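Long-range contact in glycoside hydrolase family 31 (Trueperella pyogenes, PDB 5I0F), which degrades cycloalternan, a cyclic glucose tetrasaccharide, as a glycoside hydrolase that works through a covalent glycosyl-enzyme intermediate: residues D140-L152 and V163-V175. Residues are numbered along the deposited sequence; the frame is centred on the assembly and turned at random.
Sequences DIDGDRFIPDSPL and VKFALRIEGDEHV
Arg145 reaches across to Glu173 and meets its carboxylate end-on: NH1 bonds to OE1 at 2.8 Å and NH2 to OE2, also at 2.8 Å, with the two flat groups nearly coplanar (17° apart). The NH1 bond uses the syn lone pair of OE1 and is almost straight, 174° at the hydrogen. NH1 also gives a hydrogen to Arg168 O, so three bonds fix how the group is turned. A bend at chi2 (-52°) curls the chain round that oxygen, with CB, CG and CD all against it. The bond from Glu170 N to Glu173 OE1 spans the type I turn 170-173 and positions the carboxylate.

The Arg168 guanidinium stacks on that of Arg145, centres 4.7 Å apart. Glu170 OE2, bonded to Arg168 NH2, sits over a face of Arg145, a long pairing of charges only, and Asp144 pairs with Arg145 NE; these carboxylates probably offset the like charges.

Next along the chain, Ile147 N bonds to Ala166 O, and Ser150 OG accepts from Ala166 N while donating to Ile147 O. Ile141 CD1 and Phe146 CA pack on Leu167 CD2, and the Phe146 ring edge meets Phe165 (CE1 to CD2 3.9 Å).

Loop 142-151 follows strand 160-168 on the side where strand 152-155 pairs with it; 247-253 pairs with the far side. Both segments pass between this antiparallel sheet and the mixed sheet whose outermost strands are 138-141 and 174-179, joining the two away from the sugar pocket.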
loop_
_atom_site.group_PDB
_atom_site.type_symbol
_atom_site.label_atom_id
_atom_site.label_comp_id
_atom_site.label_asym_id
_atom_site.label_seq_id
_atom_site.Cartn_x
_atom_site.Cartn_y
_atom_site.Cartn_z
ATOM N N ASP A 140 13.276 -5.717 24.766
ATOM C CA ASP A 140 12.314 -5.384 25.821
ATOM C C ASP A 140 10.995 -6.058 25.424
ATOM O O ASP A 140 10.270 -5.555 24.556
ATOM C CB ASP A 140 12.192 -3.851 25.942
ATOM C CG ASP A 140 11.125 -3.400 26.953
ATOM O OD1 ASP A 140 10.572 -4.258 27.652
ATOM O OD2 ASP A 140 10.830 -2.181 27.029
ATOM N N ILE A 141 10.736 -7.221 26.014
ATOM C CA ILE A 141 9.593 -8.067 25.653
ATOM C C ILE A 141 9.119 -8.847 26.896
ATOM O O ILE A 141 9.933 -9.354 27.645
ATOM C CB ILE A 141 9.956 -9.056 24.505
ATOM C CG1 ILE A 141 8.729 -9.884 24.081
ATOM C CG2 ILE A 141 11.101 -9.988 24.905
ATOM C CD1 ILE A 141 8.892 -10.671 22.788
ATOM N N ASP A 142 7.807 -8.924 27.082
ATOM C CA ASP A 142 7.177 -9.615 28.209
ATOM C C ASP A 142 6.568 -10.919 27.694
ATOM O O ASP A 142 6.876 -11.334 26.585
ATOM C CB ASP A 142 6.116 -8.697 28.829
ATOM C CG ASP A 142 6.717 -7.403 29.355
ATOM O OD1 ASP A 142 7.647 -7.492 30.176
ATOM O OD2 ASP A 142 6.289 -6.299 28.939
ATOM N N GLY A 143 5.739 -11.590 28.493
ATOM C CA GLY A 143 5.029 -12.783 28.009
ATOM C C GLY A 143 5.921 -14.006 28.006
ATOM O O GLY A 143 7.054 -13.949 28.483
ATOM N N ASP A 144 5.424 -15.108 27.453
ATOM C CA ASP A 144 6.079 -16.421 27.607
ATOM C C ASP A 144 6.583 -17.081 26.316
ATOM O O ASP A 144 7.117 -18.186 26.386
ATOM C CB ASP A 144 5.157 -17.406 28.390
ATOM C CG ASP A 144 3.807 -17.689 27.685
ATOM O OD1 ASP A 144 3.706 -17.605 26.448
ATOM O OD2 ASP A 144 2.822 -18.015 28.387
ATOM N N ARG A 145 6.425 -16.437 25.154
ATOM C CA ARG A 145 6.874 -17.050 23.887
ATOM C C ARG A 145 8.274 -16.649 23.417
ATOM O O ARG A 145 8.840 -17.314 22.561
ATOM C CB ARG A 145 5.850 -16.812 22.773
ATOM C CG ARG A 145 4.451 -17.363 23.068
ATOM C CD ARG A 145 4.439 -18.829 23.490
ATOM N NE ARG A 145 3.066 -19.354 23.574
ATOM C CZ ARG A 145 2.349 -19.835 22.555
ATOM N NH1 ARG A 145 2.864 -19.923 21.329
ATOM N NH2 ARG A 145 1.094 -20.258 22.780
ATOM N N PHE A 146 8.832 -15.581 23.972
ATOM C CA PHE A 146 10.207 -15.163 23.641
ATOM C C PHE A 146 11.187 -16.248 24.051
ATOM O O PHE A 146 11.119 -16.722 25.172
ATOM C CB PHE A 146 10.538 -13.879 24.398
ATOM C CG PHE A 146 11.943 -13.361 24.180
ATOM C CD1 PHE A 146 12.395 -13.047 22.908
ATOM C CD2 PHE A 146 12.794 -13.127 25.261
ATOM C CE1 PHE A 146 13.671 -12.532 22.706
ATOM C CE2 PHE A 146 14.069 -12.606 25.063
ATOM C CZ PHE A 146 14.509 -12.322 23.787
ATOM N N ILE A 147 12.088 -16.623 23.149
ATOM C CA ILE A 147 13.150 -17.580 23.420
ATOM C C ILE A 147 14.373 -16.784 23.898
ATOM O O ILE A 147 15.048 -16.140 23.082
ATOM C CB ILE A 147 13.516 -18.369 22.140
ATOM C CG1 ILE A 147 12.274 -19.073 21.533
ATOM C CG2 ILE A 147 14.644 -19.350 22.400
ATOM C CD1 ILE A 147 11.598 -20.093 22.433
ATOM N N PRO A 148 14.651 -16.795 25.216
ATOM C CA PRO A 148 15.645 -15.845 25.743
ATOM C C PRO A 148 17.083 -15.978 25.226
ATOM O O PRO A 148 17.787 -14.979 25.189
ATOM C CB PRO A 148 15.574 -16.031 27.265
ATOM C CG PRO A 148 14.879 -17.322 27.498
ATOM C CD PRO A 148 14.077 -17.654 26.277
ATOM N N ASP A 149 17.521 -17.164 24.820
ATOM C CA ASP A 149 18.882 -17.294 24.233
ATOM C C ASP A 149 18.930 -17.067 22.697
ATOM O O ASP A 149 19.985 -17.229 22.075
ATOM C CB ASP A 149 19.545 -18.630 24.624
ATOM C CG ASP A 149 18.914 -19.851 23.932
ATOM O OD1 ASP A 149 17.927 -19.714 23.160
ATOM O OD2 ASP A 149 19.417 -20.974 24.161
ATOM N N SER A 150 17.804 -16.678 22.102
ATOM C CA SER A 150 17.713 -16.516 20.646
ATOM C C SER A 150 18.359 -15.249 20.049
ATOM O O SER A 150 18.804 -15.298 18.916
ATOM C CB SER A 150 16.245 -16.645 20.202
ATOM O OG SER A 150 15.468 -15.499 20.539
ATOM N N PRO A 151 18.454 -14.126 20.794
ATOM C CA PRO A 151 18.980 -12.918 20.130
ATOM C C PRO A 151 20.389 -13.016 19.532
ATOM O O PRO A 151 21.334 -13.415 20.210
ATOM C CB PRO A 151 18.941 -11.853 21.232
ATOM C CG PRO A 151 17.880 -12.311 22.164
ATOM C CD PRO A 151 17.985 -13.817 22.161
ATOM N N LEU A 152 20.512 -12.686 18.257
ATOM C CA LEU A 152 21.806 -12.519 17.587
ATOM C C LEU A 152 21.897 -11.111 16.986
ATOM O O LEU A 152 20.966 -10.670 16.303
ATOM C CB LEU A 152 21.955 -13.558 16.486
ATOM C CG LEU A 152 22.183 -15.013 16.924
ATOM C CD1 LEU A 152 22.074 -15.947 15.724
ATOM C CD2 LEU A 152 23.528 -15.167 17.603
ATOM N N VAL A 163 19.158 -7.120 14.240
ATOM C CA VAL A 163 19.061 -8.133 15.283
ATOM C C VAL A 163 18.091 -9.187 14.812
ATOM O O VAL A 163 17.136 -8.874 14.110
ATOM C CB VAL A 163 18.620 -7.524 16.631
ATOM C CG1 VAL A 163 17.252 -6.844 16.539
ATOM C CG2 VAL A 163 18.623 -8.567 17.746
ATOM N N LYS A 164 18.334 -10.432 15.186
ATOM C CA LYS A 164 17.296 -11.435 15.028
ATOM C C LYS A 164 17.044 -12.197 16.312
ATOM O O LYS A 164 17.928 -12.348 17.158
ATOM C CB LYS A 164 17.546 -12.362 13.838
ATOM C CG LYS A 164 18.785 -13.190 13.903
ATOM C CD LYS A 164 19.199 -13.644 12.501
ATOM C CE LYS A 164 20.467 -14.481 12.609
ATOM N NZ LYS A 164 20.884 -15.057 11.310
ATOM N N PHE A 165 15.809 -12.637 16.458
ATOM C CA PHE A 165 15.376 -13.364 17.648
ATOM C C PHE A 165 14.149 -14.201 17.292
ATOM O O PHE A 165 13.635 -14.098 16.174
ATOM C CB PHE A 165 15.125 -12.395 18.820
ATOM C CG PHE A 165 14.015 -11.425 18.586
ATOM C CD1 PHE A 165 14.258 -10.198 17.971
ATOM C CD2 PHE A 165 12.713 -11.742 18.963
ATOM C CE1 PHE A 165 13.216 -9.297 17.756
ATOM C CE2 PHE A 165 11.670 -10.853 18.744
ATOM C CZ PHE A 165 11.924 -9.624 18.143
ATOM N N ALA A 166 13.710 -15.043 18.220
ATOM C CA ALA A 166 12.642 -15.997 17.945
ATOM C C ALA A 166 11.562 -15.993 18.998
ATOM O O ALA A 166 11.808 -15.696 20.182
ATOM C CB ALA A 166 13.201 -17.396 17.788
ATOM N N LEU A 167 10.357 -16.332 18.539
ATOM C CA LEU A 167 9.217 -16.604 19.397
ATOM C C LEU A 167 8.710 -18.024 19.152
ATOM O O LEU A 167 8.681 -18.514 18.004
ATOM C CB LEU A 167 8.080 -15.630 19.104
ATOM C CG LEU A 167 8.404 -14.145 19.065
ATOM C CD1 LEU A 167 7.123 -13.399 18.731
ATOM C CD2 LEU A 167 8.956 -13.675 20.394
ATOM N N ARG A 168 8.262 -18.672 20.229
ATOM C CA ARG A 168 7.718 -20.016 20.144
ATOM C C ARG A 168 6.267 -20.014 19.613
ATOM O O ARG A 168 5.452 -19.210 20.051
ATOM C CB ARG A 168 7.770 -20.667 21.528
ATOM C CG ARG A 168 7.438 -22.156 21.527
ATOM C CD ARG A 168 7.826 -22.821 22.845
ATOM N NE ARG A 168 7.056 -22.250 23.936
ATOM C CZ ARG A 168 5.784 -22.545 24.226
ATOM N NH1 ARG A 168 5.205 -21.934 25.256
ATOM N NH2 ARG A 168 5.085 -23.459 23.530
ATOM N N ILE A 169 5.957 -20.936 18.704
ATOM C CA ILE A 169 4.585 -21.162 18.218
ATOM C C ILE A 169 4.260 -22.629 18.429
ATOM O O ILE A 169 5.138 -23.476 18.300
ATOM C CB ILE A 169 4.413 -20.723 16.732
ATOM C CG1 ILE A 169 2.991 -20.925 16.227
ATOM C CG2 ILE A 169 5.378 -21.448 15.789
ATOM C CD1 ILE A 169 2.694 -20.171 14.929
ATOM N N GLU A 170 3.008 -22.907 18.786
ATOM C CA GLU A 170 2.532 -24.267 19.075
ATOM C C GLU A 170 1.807 -24.881 17.871
ATOM O O GLU A 170 1.413 -24.182 16.934
ATOM C CB GLU A 170 1.644 -24.262 20.331
ATOM C CG GLU A 170 2.428 -23.790 21.553
ATOM C CD GLU A 170 1.685 -23.902 22.876
ATOM O OE1 GLU A 170 0.473 -24.147 22.877
ATOM O OE2 GLU A 170 2.336 -23.743 23.932
ATOM N N GLY A 171 1.690 -26.202 17.895
ATOM C CA GLY A 171 1.296 -26.997 16.726
ATOM C C GLY A 171 -0.046 -26.676 16.101
ATOM O O GLY A 171 -0.211 -26.801 14.886
ATOM N N ASP A 172 -0.996 -26.229 16.911
ATOM C CA ASP A 172 -2.317 -25.867 16.393
ATOM C C ASP A 172 -2.516 -24.362 16.180
ATOM O O ASP A 172 -3.660 -23.920 16.003
ATOM C CB ASP A 172 -3.403 -26.389 17.320
ATOM C CG ASP A 172 -3.409 -25.691 18.677
ATOM O OD1 ASP A 172 -2.311 -25.288 19.175
ATOM O OD2 ASP A 172 -4.525 -25.574 19.237
ATOM N N GLU A 173 -1.434 -23.579 16.192
ATOM C CA GLU A 173 -1.562 -22.121 16.087
ATOM C C GLU A 173 -1.478 -21.622 14.646
ATOM O O GLU A 173 -0.720 -22.162 13.836
ATOM C CB GLU A 173 -0.541 -21.418 16.980
ATOM C CG GLU A 173 -0.980 -21.450 18.436
ATOM C CD GLU A 173 -0.014 -20.832 19.425
ATOM O OE1 GLU A 173 1.217 -20.793 19.186
ATOM O OE2 GLU A 173 -0.492 -20.421 20.510
ATOM N N HIS A 174 -2.248 -20.571 14.372
ATOM C CA HIS A 174 -2.342 -19.901 13.084
ATOM C C HIS A 174 -1.928 -18.446 13.265
ATOM O O HIS A 174 -2.168 -17.851 14.334
ATOM C CB HIS A 174 -3.768 -19.955 12.600
ATOM C CG HIS A 174 -4.314 -21.334 12.536
ATOM N ND1 HIS A 174 -4.161 -22.137 11.429
ATOM C CD2 HIS A 174 -4.955 -22.081 13.463
ATOM C CE1 HIS A 174 -4.734 -23.305 11.660
ATOM N NE2 HIS A 174 -5.210 -23.298 12.892
ATOM N N VAL A 175 -1.287 -17.886 12.244
ATOM C CA VAL A 175 -0.720 -16.550 12.323
ATOM C C VAL A 175 -1.414 -15.653 11.307
ATOM O O VAL A 175 -1.353 -15.906 10.107
ATOM C CB VAL A 175 0.804 -16.550 12.076
ATOM C CG1 VAL A 175 1.374 -15.157 12.330
ATOM C CG2 VAL A 175 1.491 -17.554 12.987
#